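Local coordinates for 3-oxoacyl-[acyl-carrier protein] synthase (Thermus thermophilus, PDB 1UB7), which probably catalyses the first condensation of fatty acid synthesis, joining an acetyl group from acetyl-CoA to malonyl-ACP to give 3-oxobutanoyl-ACP, at residues W31-T34 / I38-R41. Residues are numbered along the deposited sequence; the frame is centred on the assembly and turned at random.
Sequences WIVT and IKER
I32 and V33, successive residues of helix 29-35, both turn a methyl group to the backbone carbonyl of I38. The closer is CG2 of I32, 3.0 Å from O of I38, a tight fit for a methyl against an oxygen. A chi1 of -58° keeps CG1 of I32 beside the backbone N and sets CG2 of I32 anti to that N, where it also lies 4.3 Å from CB of I38. The second methyl sits more loosely, with CG2 of V33 3.9 Å from the same O of I38. It also meets the aliphatic part of K39, where CG2 of V33 lies 4.2 Å from CG of K39 and the two side chains run at a slant to each other. Beyond CG the lysine chain is fully extended, and its contact with the valine is confined to its root.

No hydrogen bond links the two segments; methyl groups pack on a carbonyl whose O also accepts a hydrogen bond from ND2 of N18, while OD1 of the same asparagine receives NH2 of R41, and NE of R41 bonds to O of M16. CG2 of I38 lies 3.5 Å above one face of this guanidinium, towards its rim. I38, in the turn before the strand, has its side chain about 6 Å from that of N276, a predicted active-site residue.

The contact closes a short helix-turn-strand connection, in which OG1 of T36 is bonded to both O of I32 and N of I38; helix 18-22 packs alongside, N18 touching both I32 and V33, and strand 40-43 continues from the turn to pair antiparallel with strand 14-17.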
loop_
_atom_site.group_PDB
_atom_site.type_symbol
_atom_site.label_atom_id
_atom_site.label_comp_id
_atom_site.label_asym_id
_atom_site.label_seq_id
_atom_site.Cartn_x
_atom_site.Cartn_y
_atom_site.Cartn_z
ATOM N N TRP A 31 0.145 -30.641 -20.443
ATOM C CA TRP A 31 -0.906 -29.640 -20.344
ATOM C C TRP A 31 -0.257 -28.372 -19.790
ATOM O O TRP A 31 -0.401 -27.277 -20.343
ATOM C CB TRP A 31 -1.990 -30.137 -19.379
ATOM C CG TRP A 31 -3.224 -29.267 -19.266
ATOM C CD1 TRP A 31 -3.935 -29.004 -18.125
ATOM C CD2 TRP A 31 -3.938 -28.626 -20.335
ATOM N NE1 TRP A 31 -5.043 -28.247 -18.417
ATOM C CE2 TRP A 31 -5.072 -28.000 -19.765
ATOM C CE3 TRP A 31 -3.734 -28.523 -21.720
ATOM C CZ2 TRP A 31 -6.001 -27.279 -20.533
ATOM C CZ3 TRP A 31 -4.660 -27.803 -22.486
ATOM C CH2 TRP A 31 -5.778 -27.193 -21.886
ATOM N N ILE A 32 0.482 -28.557 -18.702
ATOM C CA ILE A 32 1.163 -27.470 -18.023
ATOM C C ILE A 32 2.307 -26.856 -18.825
ATOM O O ILE A 32 2.311 -25.650 -19.073
ATOM C CB ILE A 32 1.718 -27.941 -16.659
ATOM C CG1 ILE A 32 0.578 -28.481 -15.793
ATOM C CG2 ILE A 32 2.415 -26.786 -15.949
ATOM C CD1 ILE A 32 1.018 -28.971 -14.427
ATOM N N VAL A 33 3.270 -27.676 -19.237
ATOM C CA VAL A 33 4.431 -27.172 -19.977
ATOM C C VAL A 33 4.132 -26.405 -21.263
ATOM O O VAL A 33 4.895 -25.523 -21.660
ATOM C CB VAL A 33 5.421 -28.311 -20.315
ATOM C CG1 VAL A 33 6.570 -27.776 -21.169
ATOM C CG2 VAL A 33 5.968 -28.914 -19.038
ATOM N N THR A 34 3.030 -26.732 -21.921
ATOM C CA THR A 34 2.698 -26.050 -23.162
ATOM C C THR A 34 1.667 -24.938 -22.969
ATOM O O THR A 34 1.618 -23.981 -23.744
ATOM C CB THR A 34 2.200 -27.063 -24.220
ATOM O OG1 THR A 34 1.143 -27.854 -23.665
ATOM C CG2 THR A 34 3.336 -27.986 -24.644
ATOM N N ILE A 38 5.403 -23.633 -17.405
ATOM C CA ILE A 38 5.941 -23.960 -16.091
ATOM C C ILE A 38 6.230 -25.444 -15.882
ATOM O O ILE A 38 5.407 -26.303 -16.205
ATOM C CB ILE A 38 4.986 -23.474 -14.987
ATOM C CG1 ILE A 38 4.674 -21.994 -15.209
ATOM C CG2 ILE A 38 5.616 -23.685 -13.625
ATOM C CD1 ILE A 38 3.539 -21.466 -14.375
ATOM N N LYS A 39 7.411 -25.721 -15.332
ATOM C CA LYS A 39 7.861 -27.082 -15.046
ATOM C C LYS A 39 7.873 -27.344 -13.541
ATOM O O LYS A 39 7.504 -28.430 -13.091
ATOM C CB LYS A 39 9.264 -27.316 -15.620
ATOM C CG LYS A 39 9.323 -27.305 -17.140
ATOM C CD LYS A 39 10.754 -27.414 -17.647
ATOM C CE LYS A 39 10.808 -27.407 -19.167
ATOM N NZ LYS A 39 12.212 -27.455 -19.674
ATOM N N GLU A 40 8.315 -26.356 -12.764
ATOM C CA GLU A 40 8.348 -26.485 -11.306
ATOM C C GLU A 40 8.136 -25.111 -10.698
ATOM O O GLU A 40 8.253 -24.098 -11.387
ATOM C CB GLU A 40 9.707 -26.990 -10.793
ATOM C CG GLU A 40 10.442 -28.013 -11.638
ATOM C CD GLU A 40 11.764 -28.430 -11.001
ATOM O OE1 GLU A 40 12.516 -27.537 -10.540
ATOM O OE2 GLU A 40 12.055 -29.648 -10.965
ATOM N N ARG A 41 7.834 -25.094 -9.401
ATOM C CA ARG A 41 7.648 -23.860 -8.646
ATOM C C ARG A 41 8.014 -24.168 -7.193
ATOM O O ARG A 41 8.003 -25.330 -6.780
ATOM C CB ARG A 41 6.198 -23.348 -8.740
ATOM C CG ARG A 41 5.160 -24.130 -7.931
ATOM C CD ARG A 41 4.141 -24.757 -8.862
ATOM N NE ARG A 41 4.780 -25.764 -9.700
ATOM C CZ ARG A 41 4.375 -26.111 -10.916
ATOM N NH1 ARG A 41 3.314 -25.531 -11.465
ATOM N NH2 ARG A 41 5.043 -27.042 -11.584
#